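Local coordinates for acyl-coenzyme A oxidase acox-1.1 (Caenorhabditis elegans, PDB 5K3H), which catalyses the FAD-dependent, oxygen-consuming desaturation of acyl-CoA to (2E)-enoyl-CoA, the first step of peroxisomal beta-oxidation, at residues R350-F354 / V394-E400; S388-V393 / M440-L444; P465-Y469 / H538-F542; Q502-A507 / E530-A534. One frame throughout, in Å; residues are numbered along the deposited sequence.

Interaction 1: residues R350-F354 / V394-E400; sequences RAYAF and VTHQTGE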
loop_
_atom_site.group_PDB
_atom_site.type_symbol
_atom_site.label_atom_id
_atom_site.label_comp_id
_atom_site.label_asym_id
_atom_site.label_seq_id
_atom_site.Cartn_x
_atom_site.Cartn_y
_atom_site.Cartn_z
ATOM N N ARG B 350 3.563 -12.462 -13.161
ATOM C CA ARG B 350 2.207 -11.901 -13.178
ATOM C C ARG B 350 2.071 -10.776 -14.198
ATOM O O ARG B 350 0.989 -10.593 -14.765
ATOM C CB ARG B 350 1.802 -11.372 -11.794
ATOM C CG ARG B 350 1.523 -12.407 -10.764
ATOM C CD ARG B 350 1.080 -11.818 -9.407
ATOM N NE ARG B 350 0.688 -12.920 -8.536
ATOM C CZ ARG B 350 0.223 -12.827 -7.289
ATOM N NH1 ARG B 350 0.071 -11.647 -6.687
ATOM N NH2 ARG B 350 -0.080 -13.952 -6.639
ATOM N N ALA B 351 3.105 -9.940 -14.377
ATOM C CA ALA B 351 2.974 -8.833 -15.337
ATOM C C ALA B 351 2.787 -9.356 -16.762
ATOM O O ALA B 351 1.873 -8.922 -17.471
ATOM C CB ALA B 351 4.181 -7.891 -15.267
ATOM N N TYR B 352 3.610 -10.327 -17.172
ATOM C CA TYR B 352 3.413 -11.007 -18.450
ATOM C C TYR B 352 2.076 -11.735 -18.472
ATOM O O TYR B 352 1.355 -11.702 -19.478
ATOM C CB TYR B 352 4.555 -11.999 -18.714
ATOM C CG TYR B 352 5.812 -11.375 -19.310
ATOM C CD1 TYR B 352 6.771 -10.778 -18.488
ATOM C CD2 TYR B 352 6.049 -11.394 -20.683
ATOM C CE1 TYR B 352 7.918 -10.208 -19.019
ATOM C CE2 TYR B 352 7.182 -10.845 -21.208
ATOM C CZ TYR B 352 8.124 -10.242 -20.380
ATOM O OH TYR B 352 9.275 -9.671 -20.902
ATOM N N ALA B 353 1.718 -12.394 -17.369
ATOM C CA ALA B 353 0.447 -13.112 -17.333
ATOM C C ALA B 353 -0.725 -12.168 -17.548
ATOM O O ALA B 353 -1.676 -12.510 -18.256
ATOM C CB ALA B 353 0.290 -13.861 -16.007
ATOM N N PHE B 354 -0.681 -10.976 -16.951
ATOM C CA PHE B 354 -1.775 -10.026 -17.134
ATOM C C PHE B 354 -1.809 -9.499 -18.560
ATOM O O PHE B 354 -2.881 -9.363 -19.147
ATOM C CB PHE B 354 -1.636 -8.859 -16.158
ATOM C CG PHE B 354 -1.711 -9.249 -14.710
ATOM C CD1 PHE B 354 -2.264 -10.463 -14.316
ATOM C CD2 PHE B 354 -1.174 -8.418 -13.734
ATOM C CE1 PHE B 354 -2.304 -10.820 -12.966
ATOM C CE2 PHE B 354 -1.221 -8.773 -12.399
ATOM C CZ PHE B 354 -1.794 -9.967 -12.015
ATOM N N VAL B 394 -6.812 -8.534 -10.939
ATOM C CA VAL B 394 -5.608 -7.936 -11.502
ATOM C C VAL B 394 -5.221 -6.677 -10.725
ATOM O O VAL B 394 -4.036 -6.427 -10.462
ATOM C CB VAL B 394 -5.815 -7.639 -12.998
ATOM C CG1 VAL B 394 -4.679 -6.776 -13.537
ATOM C CG2 VAL B 394 -5.991 -8.943 -13.812
ATOM N N THR B 395 -6.201 -5.863 -10.339
ATOM C CA THR B 395 -5.872 -4.648 -9.602
ATOM C C THR B 395 -5.299 -4.960 -8.231
ATOM O O THR B 395 -4.354 -4.303 -7.781
ATOM C CB THR B 395 -7.106 -3.766 -9.485
ATOM O OG1 THR B 395 -7.535 -3.413 -10.811
ATOM C CG2 THR B 395 -6.796 -2.505 -8.658
ATOM N N HIS B 396 -5.869 -5.947 -7.548
ATOM C CA HIS B 396 -5.372 -6.334 -6.231
ATOM C C HIS B 396 -3.994 -6.955 -6.331
ATOM O O HIS B 396 -3.087 -6.568 -5.595
ATOM C CB HIS B 396 -6.347 -7.299 -5.560
ATOM C CG HIS B 396 -5.798 -7.944 -4.323
ATOM N ND1 HIS B 396 -5.802 -7.319 -3.093
ATOM C CD2 HIS B 396 -5.216 -9.153 -4.131
ATOM C CE1 HIS B 396 -5.240 -8.111 -2.199
ATOM N NE2 HIS B 396 -4.874 -9.228 -2.804
ATOM N N GLN B 397 -3.808 -7.901 -7.262
ATOM C CA GLN B 397 -2.510 -8.552 -7.431
ATOM C C GLN B 397 -1.449 -7.609 -7.975
ATOM O O GLN B 397 -0.259 -7.768 -7.650
ATOM C CB GLN B 397 -2.637 -9.753 -8.355
ATOM C CG GLN B 397 -3.378 -10.878 -7.710
ATOM C CD GLN B 397 -3.257 -12.153 -8.467
ATOM O OE1 GLN B 397 -2.648 -12.210 -9.529
ATOM N NE2 GLN B 397 -3.904 -13.184 -7.962
ATOM N N THR B 398 -1.844 -6.633 -8.800
ATOM C CA THR B 398 -0.896 -5.604 -9.223
ATOM C C THR B 398 -0.431 -4.787 -8.026
ATOM O O THR B 398 0.771 -4.572 -7.846
ATOM C CB THR B 398 -1.521 -4.679 -10.270
ATOM O OG1 THR B 398 -1.820 -5.424 -11.450
ATOM C CG2 THR B 398 -0.558 -3.593 -10.640
ATOM N N GLY B 399 -1.375 -4.353 -7.176
ATOM C CA GLY B 399 -1.028 -3.599 -5.970
ATOM C C GLY B 399 -0.141 -4.367 -5.003
ATOM O O GLY B 399 0.811 -3.813 -4.442
ATOM N N GLU B 400 -0.442 -5.651 -4.790
ATOM C CA GLU B 400 0.428 -6.512 -3.984
ATOM C C GLU B 400 1.859 -6.529 -4.526
ATOM O O GLU B 400 2.823 -6.353 -3.771
ATOM C CB GLU B 400 -0.162 -7.922 -3.952
ATOM C CG GLU B 400 0.731 -9.002 -3.341
ATOM C CD GLU B 400 0.201 -10.450 -3.550
ATOM O OE1 GLU B 400 -1.000 -10.644 -3.948
ATOM O OE2 GLU B 400 1.010 -11.401 -3.313
#

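Interaction 2: residues S388-V393 / M440-L444; sequences SGLKSV and MLLQL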
loop_
_atom_site.group_PDB
_atom_site.type_symbol
_atom_site.label_atom_id
_atom_site.label_comp_id
_atom_site.label_asym_id
_atom_site.label_seq_id
_atom_site.Cartn_x
_atom_site.Cartn_y
_atom_site.Cartn_z
ATOM N N SER B 388 -15.453 -8.842 -14.961
ATOM C CA SER B 388 -15.667 -8.273 -13.633
ATOM C C SER B 388 -14.648 -8.817 -12.643
ATOM O O SER B 388 -14.102 -8.069 -11.823
ATOM C CB SER B 388 -17.079 -8.593 -13.132
ATOM O OG SER B 388 -18.021 -8.548 -14.188
ATOM N N GLY B 389 -14.403 -10.125 -12.688
ATOM C CA GLY B 389 -13.384 -10.708 -11.838
ATOM C C GLY B 389 -11.993 -10.249 -12.214
ATOM O O GLY B 389 -11.178 -9.947 -11.342
ATOM N N LEU B 390 -11.713 -10.145 -13.514
ATOM C CA LEU B 390 -10.374 -9.759 -13.937
ATOM C C LEU B 390 -9.976 -8.412 -13.354
ATOM O O LEU B 390 -8.910 -8.291 -12.735
ATOM C CB LEU B 390 -10.283 -9.721 -15.458
ATOM C CG LEU B 390 -10.051 -11.048 -16.156
ATOM C CD1 LEU B 390 -10.226 -10.821 -17.643
ATOM C CD2 LEU B 390 -8.656 -11.560 -15.839
ATOM N N LYS B 391 -10.823 -7.391 -13.531
ATOM C CA LYS B 391 -10.526 -6.083 -12.957
ATOM C C LYS B 391 -10.204 -6.178 -11.466
ATOM O O LYS B 391 -9.216 -5.600 -10.994
ATOM C CB LYS B 391 -11.696 -5.131 -13.182
ATOM C CG LYS B 391 -11.732 -4.484 -14.545
ATOM C CD LYS B 391 -13.019 -3.653 -14.679
ATOM C CE LYS B 391 -13.389 -3.379 -16.141
ATOM N NZ LYS B 391 -14.704 -4.011 -16.508
ATOM N N SER B 392 -11.018 -6.911 -10.710
ATOM C CA SER B 392 -10.808 -6.985 -9.267
ATOM C C SER B 392 -9.488 -7.676 -8.930
ATOM O O SER B 392 -8.696 -7.168 -8.125
ATOM C CB SER B 392 -11.984 -7.699 -8.606
ATOM O OG SER B 392 -11.753 -7.872 -7.221
ATOM N N VAL B 393 -9.237 -8.848 -9.524
ATOM C CA VAL B 393 -8.066 -9.642 -9.153
ATOM C C VAL B 393 -6.787 -9.001 -9.692
ATOM O O VAL B 393 -5.754 -8.966 -9.011
ATOM C CB VAL B 393 -8.223 -11.098 -9.641
ATOM C CG1 VAL B 393 -6.900 -11.886 -9.488
ATOM C CG2 VAL B 393 -9.355 -11.775 -8.923
ATOM N N MET B 440 -17.749 -6.205 -8.090
ATOM C CA MET B 440 -17.293 -6.893 -9.291
ATOM C C MET B 440 -17.170 -8.396 -9.044
ATOM O O MET B 440 -17.579 -9.202 -9.897
ATOM C CB MET B 440 -15.970 -6.320 -9.799
ATOM C CG MET B 440 -16.033 -4.887 -10.288
ATOM S SD MET B 440 -14.423 -4.277 -10.867
ATOM C CE MET B 440 -13.555 -3.716 -9.398
ATOM N N LEU B 441 -16.634 -8.800 -7.882
ATOM C CA LEU B 441 -16.481 -10.231 -7.632
ATOM C C LEU B 441 -17.823 -10.905 -7.407
ATOM O O LEU B 441 -18.042 -12.025 -7.884
ATOM C CB LEU B 441 -15.579 -10.505 -6.430
ATOM C CG LEU B 441 -14.097 -10.286 -6.634
ATOM C CD1 LEU B 441 -13.418 -10.424 -5.292
ATOM C CD2 LEU B 441 -13.529 -11.253 -7.671
ATOM N N LEU B 442 -18.740 -10.248 -6.696
ATOM C CA LEU B 442 -20.032 -10.881 -6.447
ATOM C C LEU B 442 -20.912 -10.899 -7.712
ATOM O O LEU B 442 -21.799 -11.754 -7.829
ATOM C CB LEU B 442 -20.688 -10.195 -5.233
ATOM C CG LEU B 442 -20.145 -10.601 -3.832
ATOM C CD1 LEU B 442 -20.697 -9.750 -2.710
ATOM C CD2 LEU B 442 -20.468 -12.044 -3.509
ATOM N N GLN B 443 -20.650 -10.023 -8.684
ATOM C CA GLN B 443 -21.282 -10.166 -9.990
ATOM C C GLN B 443 -20.815 -11.436 -10.714
ATOM O O GLN B 443 -21.622 -12.138 -11.336
ATOM C CB GLN B 443 -20.977 -8.937 -10.827
ATOM C CG GLN B 443 -21.459 -9.007 -12.252
ATOM C CD GLN B 443 -21.363 -7.656 -12.896
ATOM O OE1 GLN B 443 -20.968 -7.529 -14.062
ATOM N NE2 GLN B 443 -21.691 -6.618 -12.125
ATOM N N LEU B 444 -19.512 -11.740 -10.670
ATOM C CA LEU B 444 -19.045 -13.034 -11.163
ATOM C C LEU B 444 -19.622 -14.176 -10.333
ATOM O O LEU B 444 -19.953 -15.242 -10.867
ATOM C CB LEU B 444 -17.510 -13.075 -11.169
ATOM C CG LEU B 444 -16.760 -14.385 -11.473
ATOM C CD1 LEU B 444 -17.207 -15.020 -12.781
ATOM C CD2 LEU B 444 -15.258 -14.111 -11.510
#

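Interaction 3: residues P465-Y469 / H538-F542; sequences PLVAY and HTRLF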
loop_
_atom_site.group_PDB
_atom_site.type_symbol
_atom_site.label_atom_id
_atom_site.label_comp_id
_atom_site.label_asym_id
_atom_site.label_seq_id
_atom_site.Cartn_x
_atom_site.Cartn_y
_atom_site.Cartn_z
ATOM N N PRO B 465 -18.119 -22.023 -22.659
ATOM C CA PRO B 465 -16.759 -22.597 -22.706
ATOM C C PRO B 465 -15.861 -22.194 -21.545
ATOM O O PRO B 465 -15.062 -23.014 -21.080
ATOM C CB PRO B 465 -16.215 -22.091 -24.052
ATOM C CG PRO B 465 -17.055 -20.918 -24.410
ATOM C CD PRO B 465 -18.417 -21.197 -23.840
ATOM N N LEU B 466 -15.961 -20.959 -21.060
ATOM C CA LEU B 466 -15.117 -20.509 -19.958
ATOM C C LEU B 466 -15.528 -21.130 -18.624
ATOM O O LEU B 466 -14.813 -20.997 -17.623
ATOM C CB LEU B 466 -15.157 -18.988 -19.892
ATOM C CG LEU B 466 -14.661 -18.297 -21.167
ATOM C CD1 LEU B 466 -14.747 -16.780 -21.064
ATOM C CD2 LEU B 466 -13.242 -18.746 -21.468
ATOM N N VAL B 467 -16.657 -21.835 -18.588
ATOM C CA VAL B 467 -17.196 -22.361 -17.342
ATOM C C VAL B 467 -17.490 -23.853 -17.432
ATOM O O VAL B 467 -17.938 -24.456 -16.447
ATOM C CB VAL B 467 -18.449 -21.542 -16.929
ATOM C CG1 VAL B 467 -19.741 -22.072 -17.450
ATOM C CG2 VAL B 467 -18.457 -21.259 -15.468
ATOM N N ALA B 468 -17.144 -24.482 -18.566
ATOM C CA ALA B 468 -17.388 -25.906 -18.798
ATOM C C ALA B 468 -16.652 -26.780 -17.810
ATOM O O ALA B 468 -17.124 -27.871 -17.488
ATOM C CB ALA B 468 -16.946 -26.296 -20.202
ATOM N N TYR B 469 -15.468 -26.349 -17.370
ATOM C CA TYR B 469 -14.710 -27.116 -16.394
ATOM C C TYR B 469 -15.536 -27.383 -15.142
ATOM O O TYR B 469 -15.176 -28.265 -14.352
ATOM C CB TYR B 469 -13.411 -26.379 -16.048
ATOM C CG TYR B 469 -13.567 -25.214 -15.094
ATOM C CD1 TYR B 469 -13.977 -23.974 -15.545
ATOM C CD2 TYR B 469 -13.269 -25.357 -13.736
ATOM C CE1 TYR B 469 -14.122 -22.909 -14.666
ATOM C CE2 TYR B 469 -13.405 -24.303 -12.854
ATOM C CZ TYR B 469 -13.833 -23.084 -13.321
ATOM O OH TYR B 469 -13.964 -22.017 -12.461
ATOM N N HIS B 538 -11.570 -18.826 -9.955
ATOM C CA HIS B 538 -11.950 -18.937 -11.355
ATOM C C HIS B 538 -11.179 -17.935 -12.207
ATOM O O HIS B 538 -10.652 -18.281 -13.278
ATOM C CB HIS B 538 -13.460 -18.731 -11.452
ATOM C CG HIS B 538 -13.968 -18.595 -12.847
ATOM N ND1 HIS B 538 -14.273 -19.687 -13.635
ATOM C CD2 HIS B 538 -14.278 -17.494 -13.579
ATOM C CE1 HIS B 538 -14.725 -19.263 -14.802
ATOM N NE2 HIS B 538 -14.744 -17.939 -14.791
ATOM N N THR B 539 -11.059 -16.695 -11.711
ATOM C CA THR B 539 -10.357 -15.652 -12.446
ATOM C C THR B 539 -8.868 -15.974 -12.560
ATOM O O THR B 539 -8.289 -15.857 -13.644
ATOM C CB THR B 539 -10.582 -14.301 -11.753
ATOM O OG1 THR B 539 -11.991 -14.036 -11.674
ATOM C CG2 THR B 539 -9.901 -13.181 -12.524
ATOM N N ARG B 540 -8.253 -16.427 -11.459
ATOM C CA ARG B 540 -6.851 -16.842 -11.493
ATOM C C ARG B 540 -6.645 -18.036 -12.424
ATOM O O ARG B 540 -5.610 -18.133 -13.098
ATOM C CB ARG B 540 -6.349 -17.140 -10.076
ATOM C CG ARG B 540 -6.369 -15.894 -9.185
ATOM C CD ARG B 540 -6.074 -16.163 -7.721
ATOM N NE ARG B 540 -4.662 -16.417 -7.467
ATOM C CZ ARG B 540 -4.128 -16.504 -6.253
ATOM N NH1 ARG B 540 -4.883 -16.358 -5.183
ATOM N NH2 ARG B 540 -2.839 -16.734 -6.100
ATOM N N LEU B 541 -7.597 -18.972 -12.457
ATOM C CA LEU B 541 -7.478 -20.091 -13.390
ATOM C C LEU B 541 -7.440 -19.607 -14.839
ATOM O O LEU B 541 -6.632 -20.093 -15.642
ATOM C CB LEU B 541 -8.626 -21.075 -13.176
ATOM C CG LEU B 541 -8.934 -22.024 -14.338
ATOM C CD1 LEU B 541 -7.780 -23.018 -14.556
ATOM C CD2 LEU B 541 -10.249 -22.746 -14.065
ATOM N N PHE B 542 -8.309 -18.647 -15.191
ATOM C CA PHE B 542 -8.299 -18.076 -16.538
ATOM C C PHE B 542 -6.945 -17.472 -16.877
ATOM O O PHE B 542 -6.433 -17.656 -17.982
ATOM C CB PHE B 542 -9.367 -16.998 -16.695
ATOM C CG PHE B 542 -9.340 -16.349 -18.055
ATOM C CD1 PHE B 542 -9.949 -16.963 -19.140
ATOM C CD2 PHE B 542 -8.654 -15.158 -18.264
ATOM C CE1 PHE B 542 -9.915 -16.380 -20.388
ATOM C CE2 PHE B 542 -8.612 -14.568 -19.521
ATOM C CZ PHE B 542 -9.244 -15.174 -20.582
#

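Interaction 4: residues Q502-A507 / E530-A534; sequences QTLKAA and ELNRA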
loop_
_atom_site.group_PDB
_atom_site.type_symbol
_atom_site.label_atom_id
_atom_site.label_comp_id
_atom_site.label_asym_id
_atom_site.label_seq_id
_atom_site.Cartn_x
_atom_site.Cartn_y
_atom_site.Cartn_z
ATOM N N GLN B 502 -14.409 -25.158 -4.893
ATOM C CA GLN B 502 -14.827 -23.988 -4.116
ATOM C C GLN B 502 -16.097 -23.361 -4.694
ATOM O O GLN B 502 -16.917 -22.810 -3.949
ATOM C CB GLN B 502 -13.677 -22.969 -4.040
ATOM C CG GLN B 502 -13.966 -21.708 -3.233
ATOM C CD GLN B 502 -14.240 -21.954 -1.737
ATOM O OE1 GLN B 502 -13.743 -22.915 -1.134
ATOM N NE2 GLN B 502 -15.027 -21.061 -1.131
ATOM N N THR B 503 -16.277 -23.431 -6.008
ATOM C CA THR B 503 -17.507 -22.925 -6.611
ATOM C C THR B 503 -18.727 -23.726 -6.162
ATOM O O THR B 503 -19.759 -23.151 -5.787
ATOM C CB THR B 503 -17.380 -22.928 -8.129
ATOM O OG1 THR B 503 -16.391 -21.966 -8.504
ATOM C CG2 THR B 503 -18.706 -22.603 -8.792
ATOM N N LEU B 504 -18.649 -25.056 -6.236
ATOM C CA LEU B 504 -19.796 -25.868 -5.840
ATOM C C LEU B 504 -20.025 -25.804 -4.329
ATOM O O LEU B 504 -21.175 -25.802 -3.863
ATOM C CB LEU B 504 -19.587 -27.312 -6.294
ATOM C CG LEU B 504 -19.246 -27.505 -7.781
ATOM C CD1 LEU B 504 -18.983 -28.986 -8.059
ATOM C CD2 LEU B 504 -20.278 -26.941 -8.764
ATOM N N LYS B 505 -18.945 -25.760 -3.543
ATOM C CA LYS B 505 -19.104 -25.687 -2.095
ATOM C C LYS B 505 -19.834 -24.408 -1.699
ATOM O O LYS B 505 -20.846 -24.445 -0.982
ATOM C CB LYS B 505 -17.734 -25.750 -1.427
ATOM C CG LYS B 505 -17.796 -25.627 0.073
ATOM C CD LYS B 505 -16.425 -25.528 0.719
ATOM C CE LYS B 505 -16.570 -25.366 2.234
ATOM N NZ LYS B 505 -15.315 -25.704 2.933
ATOM N N ALA B 506 -19.392 -23.271 -2.242
ATOM C CA ALA B 506 -20.009 -21.997 -1.900
ATOM C C ALA B 506 -21.446 -21.923 -2.390
ATOM O O ALA B 506 -22.321 -21.423 -1.677
ATOM C CB ALA B 506 -19.195 -20.852 -2.499
ATOM N N ALA B 507 -21.718 -22.429 -3.594
ATOM C CA ALA B 507 -23.093 -22.406 -4.089
ATOM C C ALA B 507 -23.999 -23.290 -3.231
ATOM O O ALA B 507 -25.110 -22.886 -2.862
ATOM C CB ALA B 507 -23.127 -22.803 -5.570
ATOM N N GLU B 530 -17.312 -16.860 1.059
ATOM C CA GLU B 530 -17.017 -18.085 0.319
ATOM C C GLU B 530 -17.294 -17.905 -1.167
ATOM O O GLU B 530 -16.596 -18.483 -2.000
ATOM C CB GLU B 530 -17.846 -19.260 0.875
ATOM C CG GLU B 530 -17.525 -19.646 2.327
ATOM C CD GLU B 530 -16.134 -20.243 2.520
ATOM O OE1 GLU B 530 -15.734 -21.083 1.712
ATOM O OE2 GLU B 530 -15.430 -19.891 3.485
ATOM N N LEU B 531 -18.320 -17.128 -1.516
ATOM C CA LEU B 531 -18.658 -16.934 -2.921
ATOM C C LEU B 531 -17.585 -16.134 -3.638
ATOM O O LEU B 531 -17.282 -16.402 -4.801
ATOM C CB LEU B 531 -20.013 -16.235 -3.039
ATOM C CG LEU B 531 -21.287 -16.986 -2.615
ATOM C CD1 LEU B 531 -22.473 -16.010 -2.415
ATOM C CD2 LEU B 531 -21.630 -18.076 -3.637
ATOM N N ASN B 532 -16.995 -15.142 -2.962
ATOM C CA ASN B 532 -15.923 -14.364 -3.579
ATOM C C ASN B 532 -14.661 -15.184 -3.778
ATOM O O ASN B 532 -13.952 -15.000 -4.778
ATOM C CB ASN B 532 -15.588 -13.141 -2.736
ATOM C CG ASN B 532 -16.486 -12.002 -3.015
ATOM O OD1 ASN B 532 -17.369 -12.084 -3.868
ATOM N ND2 ASN B 532 -16.240 -10.897 -2.347
ATOM N N ARG B 533 -14.339 -16.058 -2.816
ATOM C CA ARG B 533 -13.199 -16.953 -2.979
ATOM C C ARG B 533 -13.309 -17.739 -4.281
ATOM O O ARG B 533 -12.318 -17.907 -5.003
ATOM C CB ARG B 533 -13.098 -17.895 -1.776
ATOM C CG ARG B 533 -12.618 -17.215 -0.501
ATOM C CD ARG B 533 -12.638 -18.121 0.749
ATOM N NE ARG B 533 -12.070 -17.382 1.885
ATOM C CZ ARG B 533 -12.300 -17.639 3.166
ATOM N NH1 ARG B 533 -13.097 -18.642 3.514
ATOM N NH2 ARG B 533 -11.739 -16.883 4.101
ATOM N N ALA B 534 -14.517 -18.207 -4.604
ATOM C CA ALA B 534 -14.731 -18.951 -5.837
ATOM C C ALA B 534 -14.493 -18.082 -7.066
ATOM O O ALA B 534 -13.925 -18.546 -8.067
ATOM C CB ALA B 534 -16.145 -19.504 -5.847
HETATM O O HOH W 1 -13.644 -23.151 1.733
#

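Interaction 1: residues R350-F354 / V394-E400
R350 opens the contact with an extended side chain (chi2, chi3 and chi4 all near 180°) that bridges two helices whose local axes approach no closer than 11.1 Å. Its NH1 donates to E400 OE1 at 3.1 Å with an N-H...O angle of 156°, a salt bridge lying near the guanidinium plane, while Q397 OE1 sits over one guanidinium face, 3.6 Å from R350 NE. The arginine has a second carboxylate as well, since its NE pairs with E574 of helix 557-577. The two segments run antiparallel at 156° within the helical bundle of the acyl-CoA oxidase C-alpha1 domain, and the wide spacing is filled by long side chains rather than by close backbone approach. One turn on, F354 points toward the partner helix. V394 CG1 lies over its face, 4.1 Å from the ring centroid and 19° off the normal, which defines a CH-pi contact. Q397 OE1 meets the ring edge at 3.5 Å from F354 CZ. T398 OG1 is likewise 3.5 Å from F354 CE2, but is already bonded to V394 O within its own helix (2.6 Å). H396, on this same segment, belongs to the ATP site shared between the two subunits.

Interaction 2: residues S388-V393 / M440-L444
M440 points its CA-CB bond toward the facing helix: its CB is 3.3 Å from S388 O, and the CA atoms of M440 and S388 are only 4.8 Å apart. With chi1 near -65° and chi2 at 180°, the thioether reaches onward, so that M440 SD touches K391 CB at 3.7 Å and M440 CE lies 4.3 Å from S392 CA. L441 leaves its backbone sideways, yet its branched end packs against the partner: L441 CG is 3.4 Å from S392 OG, and L441 CD2 is 4.2 Å from G389 CA and 4.4 Å from V393 CG2. S392 also belongs to the ATP site shared between the subunits. Q443 brings OE1 to 3.1 Å from S388 OG, although that hydroxyl is hydrogen-bonded to H384 O in its own helix. L444 closes the segment with CD2 at 3.9 Å from G389 CA. An ideal CB on G389 would stand 2.6 Å from L444 CD2, a clash, so the absence of a side chain at G389 is consistent with the close approach, local axes 8.0 Å apart; the segments run antiparallel at 145°. The pair joins helices 382-408 and 437-456 of the C-alpha1 bundle, and helix 520-553 packs beside both: T539 meets G389 and L444, while N532 and R536 lie against L441.

Interaction 3: residues P465-Y469 / H538-F542
Y469 overlaps L541, whose CD2 lies over the phenol face, 3.7 Å from the ring centroid and 14° off the normal: a CH-pi contact. The same side chain carries the polar link, because Y469 OH and H538 ND1 are 2.6 Å apart and hydrogen-bonded, with either able to be the donor. The phenol and imidazole meet rim to rim, centroids 5.6 Å apart and planes at 18°, so their association rests on this bond and not on a stack. At the imidazole edge H538 CE1 comes within 3.3 Å of the backbone L466 O; V467 CG2 is 4.3 Å from the same H538 CE1. L466 adds an apolar touch, with its CD2 at 4.2 Å from F542 CE1, near the plane of that ring. H538, L541 and F542 thus present one side of a helix to the chain between 465 and 469, while the CA-CB bond of T539 points away from it and its side chain packs on helices 382-408 and 437-456. The contact fastens the linker between helices 437-456 and 489-515 onto the long helix 520-553 of the C-terminal helical domain of this acyl-CoA oxidase, less than one turn after the ATP-binding S535.

Interaction 4: residues Q502-A507 / E530-A534
Q502 holds the key conformation: its CA-CB bond points toward the other helix, chi1 near 180° carries the chain on and chi2 near 63° folds it, so that one amide nitrogen serves two acceptors of E530. Q502 NE2 donates to E530 OE1 at 2.9 Å (172°) and to the backbone E530 O at 3.1 Å (157°). E530 is bent too, with chi1 and chi2 both near -65°, and its OE2 forms a salt bridge with R533 NH1 at 2.6 Å. A water donates to Q502 OE1 and E530 OE1, each at 2.9 Å. This is a close antiparallel helix pair in the C-terminal acyl-CoA oxidase domain, with local axes 8.4 Å apart and directions at 158°. Small residues allow the spacing: A534 CB is 3.6 Å from T503 OG1, itself hydrogen-bonded to A499 O in its own helix, and A506 CB is 3.6 Å from E530 O. L531 starts away from the interface, but chi1 in m and chi2 in t return its CD2 to 3.9 Å from A506 CB. R533 and A534 belong to the ATP site. K505, extended in t throughout, pairs with D594 of the second subunit, whose Y601 also bonds to E530 OE2.

In the fold
Along the chain, interactions 1 and 2 interlace, their segments alternating over helices 338-367, 382-408 and 437-456, whereas interactions 3 and 4 follow, with 4 lying between the two segments of 3. Helix 382-408 supplies adjoining segments to interactions 1 and 2, whose centres are 14 Å apart; helix 520-553 does the same for interactions 3 and 4, whose centres are 13 Å apart. Direct packing ties the two groups: T539 of interaction 3 touches L390 and V393 of interaction 2 (centres 13 Å apart), and N532 of interaction 4 meets L442. Helix 520-553 therefore packs the C-terminal helices against the C-alpha1 bundle, and ATP-site residues H396, S392, R533 and A534 lie on these two shared helices.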